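PDB 4MBO: serine-rich Repeat Adhesion Glycoprotein (Srr1) from Streptococcus agalactiae, which binds fibrinogen as a streptococcal serine-rich repeat surface glycoprotein, a role consistent with bacterial adhesion to host tissue. Local coordinates for residues 67-79 against 92-104. Residues are numbered along the deposited sequence; the frame is centred on the assembly and turned at random.
Sequences NLDTQGIGTILKV and TGSYSPLTHNITY. With CA (calcium ion), chain B.
Tyr95 sets one ring face against the backbone of Thr70: Thr70 N stands 4.2 Å above the ring plane, over its centre, and Thr70 OG1 lies 3.2 Å from Tyr95 CG. With CG anti to the backbone N (chi1 169°), the ring reaches along the 67-79 segment until Tyr95 OH is 3.3 Å from Asp69 CB. Beyond it, His100 ND1 donates to Leu68 O over 3.0 Å; the bond is nearly straight (172°) and in the imidazole plane, though ND1 lies above the Leu68 carbonyl plane. Asp69 OD1 accepts from Gln71 N (an Asx turn) and Gly72 N (an Asx motif) on one face of the carboxylate, at the start of the type II' turn Gln71-Gly74. At the far end, Tyr95 N to Leu77 O (2.7 Å) and Val79 N to Gly93 O (3.0 Å) flank a single beta bridge, Lys78 with Ser94. Val79 CG2 packs against Ile102 CG2 at 3.8 Å and touches the Tyr104 ring. Calcium binds Thr99 O in the turn between the hairpin strands. Within the Ig-like domain, edge strand 68-69, paired with strand 116-126, and the loop that follows it pack against hairpin 89-95/101-106 of the other sheet, while Ile102 and Tyr104 touch Met122 on strand 116-126.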
# COMPACT_ATOMS: atom_id res chain seq x y z
N ASN A 67 5.57 -11.77 -4.58
CA ASN A 67 5.45 -10.36 -4.82
C ASN A 67 4.04 -9.92 -5.16
O ASN A 67 3.87 -8.85 -5.71
CB ASN A 67 6.39 -9.93 -5.95
CG ASN A 67 6.11 -10.68 -7.25
OD1 ASN A 67 5.15 -11.45 -7.35
ND2 ASN A 67 6.94 -10.42 -8.26
N LEU A 68 3.05 -10.73 -4.82
CA LEU A 68 1.66 -10.45 -5.16
C LEU A 68 0.77 -10.67 -3.94
O LEU A 68 0.95 -11.67 -3.24
CB LEU A 68 1.29 -11.42 -6.30
CG LEU A 68 0.05 -11.20 -7.13
CD1 LEU A 68 0.14 -9.92 -7.91
CD2 LEU A 68 -0.15 -12.38 -8.08
N ASP A 69 -0.15 -9.73 -3.66
CA ASP A 69 -1.07 -9.82 -2.51
C ASP A 69 -2.49 -9.45 -2.95
O ASP A 69 -2.70 -9.03 -4.08
CB ASP A 69 -0.58 -9.01 -1.30
CG ASP A 69 -0.64 -7.52 -1.50
OD1 ASP A 69 -1.69 -7.03 -1.93
OD2 ASP A 69 0.36 -6.82 -1.13
N THR A 70 -3.45 -9.71 -2.08
CA THR A 70 -4.86 -9.42 -2.32
C THR A 70 -5.33 -8.13 -1.65
O THR A 70 -6.54 -7.86 -1.58
CB THR A 70 -5.71 -10.56 -1.71
OG1 THR A 70 -5.40 -10.66 -0.30
CG2 THR A 70 -5.42 -11.86 -2.42
N GLN A 71 -4.36 -7.34 -1.20
CA GLN A 71 -4.62 -6.16 -0.35
C GLN A 71 -4.37 -4.74 -0.88
O GLN A 71 -5.17 -3.82 -0.61
CB GLN A 71 -3.77 -6.32 0.91
CG GLN A 71 -4.18 -7.51 1.75
CD GLN A 71 -3.26 -7.69 2.93
OE1 GLN A 71 -2.05 -7.52 2.80
NE2 GLN A 71 -3.83 -8.07 4.09
N GLY A 72 -3.25 -4.52 -1.54
CA GLY A 72 -2.84 -3.18 -1.94
C GLY A 72 -2.43 -2.45 -0.66
O GLY A 72 -1.47 -2.88 0.02
N ILE A 73 -3.18 -1.39 -0.30
CA ILE A 73 -2.90 -0.65 0.95
C ILE A 73 -3.77 -1.11 2.12
O ILE A 73 -3.67 -0.61 3.21
CB ILE A 73 -3.00 0.89 0.80
CG1 ILE A 73 -4.45 1.36 0.48
CG2 ILE A 73 -2.03 1.36 -0.27
CD1 ILE A 73 -4.61 2.85 0.56
N GLY A 74 -4.60 -2.13 1.89
CA GLY A 74 -5.48 -2.62 2.91
C GLY A 74 -4.91 -3.62 3.88
O GLY A 74 -3.80 -4.11 3.72
N THR A 75 -5.71 -3.95 4.89
CA THR A 75 -5.31 -4.89 5.94
C THR A 75 -6.22 -6.10 6.06
O THR A 75 -5.99 -6.95 6.88
CB THR A 75 -5.27 -4.22 7.31
OG1 THR A 75 -6.59 -3.85 7.72
CG2 THR A 75 -4.38 -2.98 7.32
N ILE A 76 -7.25 -6.19 5.23
CA ILE A 76 -8.20 -7.31 5.31
C ILE A 76 -7.55 -8.60 4.82
O ILE A 76 -6.87 -8.61 3.76
CB ILE A 76 -9.43 -7.04 4.43
CG1 ILE A 76 -10.12 -5.75 4.87
CG2 ILE A 76 -10.43 -8.20 4.51
CD1 ILE A 76 -11.26 -5.31 3.98
N LEU A 77 -7.74 -9.67 5.60
CA LEU A 77 -7.22 -10.99 5.20
C LEU A 77 -8.26 -11.81 4.43
O LEU A 77 -7.91 -12.61 3.55
CB LEU A 77 -6.76 -11.77 6.41
CG LEU A 77 -5.59 -11.16 7.17
CD1 LEU A 77 -5.33 -11.99 8.42
CD2 LEU A 77 -4.37 -11.04 6.30
N LYS A 78 -9.53 -11.62 4.76
CA LYS A 78 -10.59 -12.33 4.08
C LYS A 78 -10.56 -11.95 2.61
O LYS A 78 -10.03 -10.90 2.22
CB LYS A 78 -11.94 -11.93 4.68
CG LYS A 78 -11.99 -12.15 6.18
CD LYS A 78 -12.43 -13.54 6.57
CE LYS A 78 -13.94 -13.57 6.79
NZ LYS A 78 -14.33 -12.77 7.98
N VAL A 79 -11.04 -12.86 1.78
CA VAL A 79 -11.29 -12.57 0.37
C VAL A 79 -12.80 -12.78 0.19
O VAL A 79 -13.49 -13.17 1.11
CB VAL A 79 -10.45 -13.41 -0.60
CG1 VAL A 79 -8.97 -13.05 -0.46
CG2 VAL A 79 -10.68 -14.89 -0.41
N THR A 92 -15.53 -20.04 2.02
CA THR A 92 -15.02 -18.78 2.47
C THR A 92 -13.50 -18.84 2.29
O THR A 92 -12.92 -19.92 2.28
CB THR A 92 -15.35 -18.56 3.95
OG1 THR A 92 -14.89 -19.67 4.71
CG2 THR A 92 -16.85 -18.46 4.11
N GLY A 93 -12.85 -17.70 2.18
CA GLY A 93 -11.43 -17.71 1.93
C GLY A 93 -10.66 -16.63 2.62
O GLY A 93 -11.22 -15.61 3.03
N SER A 94 -9.38 -16.89 2.78
CA SER A 94 -8.49 -15.92 3.40
C SER A 94 -7.11 -15.96 2.77
O SER A 94 -6.63 -17.03 2.35
CB SER A 94 -8.40 -16.13 4.92
OG SER A 94 -7.96 -17.42 5.23
N TYR A 95 -6.51 -14.78 2.70
CA TYR A 95 -5.16 -14.61 2.22
C TYR A 95 -4.22 -14.64 3.41
O TYR A 95 -4.56 -14.14 4.50
CB TYR A 95 -5.01 -13.25 1.52
CG TYR A 95 -3.61 -12.86 1.21
CD1 TYR A 95 -2.92 -13.41 0.16
CD2 TYR A 95 -2.97 -11.89 1.99
CE1 TYR A 95 -1.61 -13.05 -0.11
CE2 TYR A 95 -1.68 -11.52 1.71
CZ TYR A 95 -1.00 -12.09 0.65
OH TYR A 95 0.31 -11.75 0.35
N SER A 96 -3.07 -15.26 3.21
CA SER A 96 -2.01 -15.34 4.19
C SER A 96 -0.78 -14.58 3.78
O SER A 96 -0.17 -14.91 2.78
CB SER A 96 -1.56 -16.79 4.35
OG SER A 96 -0.41 -16.85 5.22
N PRO A 97 -0.38 -13.59 4.58
CA PRO A 97 0.85 -12.88 4.34
C PRO A 97 2.09 -13.77 4.47
O PRO A 97 3.13 -13.50 3.89
CB PRO A 97 0.86 -11.81 5.43
CG PRO A 97 -0.58 -11.62 5.83
CD PRO A 97 -1.24 -12.95 5.61
N LEU A 98 1.97 -14.84 5.24
CA LEU A 98 3.05 -15.75 5.44
C LEU A 98 3.39 -16.54 4.19
O LEU A 98 4.55 -16.61 3.82
CB LEU A 98 2.69 -16.74 6.57
CG LEU A 98 3.73 -17.78 6.87
CD1 LEU A 98 4.97 -17.12 7.46
CD2 LEU A 98 3.12 -18.79 7.85
N THR A 99 2.38 -17.11 3.53
CA THR A 99 2.62 -17.97 2.40
C THR A 99 2.30 -17.35 1.02
O THR A 99 2.69 -17.90 0.00
CB THR A 99 1.67 -19.19 2.48
OG1 THR A 99 0.31 -18.72 2.53
CG2 THR A 99 1.93 -20.03 3.71
N HIS A 100 1.58 -16.25 1.05
CA HIS A 100 1.04 -15.60 -0.16
C HIS A 100 0.02 -16.53 -0.84
O HIS A 100 -0.24 -16.41 -2.02
CB HIS A 100 2.13 -15.12 -1.12
CG HIS A 100 2.88 -13.95 -0.60
ND1 HIS A 100 2.70 -12.67 -1.08
CD2 HIS A 100 3.82 -13.87 0.37
CE1 HIS A 100 3.45 -11.84 -0.38
NE2 HIS A 100 4.14 -12.54 0.51
N ASN A 101 -0.60 -17.39 -0.06
CA ASN A 101 -1.65 -18.26 -0.59
C ASN A 101 -3.02 -17.82 -0.14
O ASN A 101 -3.19 -17.26 0.96
CB ASN A 101 -1.51 -19.71 -0.14
CG ASN A 101 -0.27 -20.37 -0.67
OD1 ASN A 101 0.31 -19.91 -1.62
ND2 ASN A 101 0.12 -21.46 -0.05
N ILE A 102 -4.01 -18.05 -1.00
CA ILE A 102 -5.41 -17.84 -0.67
C ILE A 102 -6.01 -19.24 -0.41
O ILE A 102 -6.02 -20.10 -1.28
CB ILE A 102 -6.19 -17.17 -1.78
CG1 ILE A 102 -5.45 -15.91 -2.30
CG2 ILE A 102 -7.58 -16.85 -1.26
CD1 ILE A 102 -5.95 -15.42 -3.62
N THR A 103 -6.48 -19.46 0.80
CA THR A 103 -7.03 -20.73 1.20
C THR A 103 -8.53 -20.59 1.34
O THR A 103 -9.04 -19.72 2.07
CB THR A 103 -6.48 -21.21 2.56
OG1 THR A 103 -5.07 -21.34 2.47
CG2 THR A 103 -7.06 -22.55 3.00
N TYR A 104 -9.24 -21.44 0.60
CA TYR A 104 -10.69 -21.52 0.64
C TYR A 104 -11.12 -22.79 1.36
O TYR A 104 -10.57 -23.86 1.15
CB TYR A 104 -11.27 -21.53 -0.77
CG TYR A 104 -11.18 -20.21 -1.47
CD1 TYR A 104 -12.19 -19.26 -1.35
CD2 TYR A 104 -10.13 -19.93 -2.31
CE1 TYR A 104 -12.10 -18.04 -2.03
CE2 TYR A 104 -10.02 -18.73 -2.98
CZ TYR A 104 -11.01 -17.80 -2.85
OH TYR A 104 -10.85 -16.63 -3.54
CA CA B . 4.33 -19.08 -1.13
O HOH W 1 -14.61 -15.47 2.23
O HOH W 2 2.54 -19.21 -2.79
O HOH W 3 5.64 -18.05 -0.31
O HOH W 4 4.95 -20.03 1.00
O HOH W 5 4.74 -17.55 -2.82
O HOH W 6 5.87 -20.51 -2.03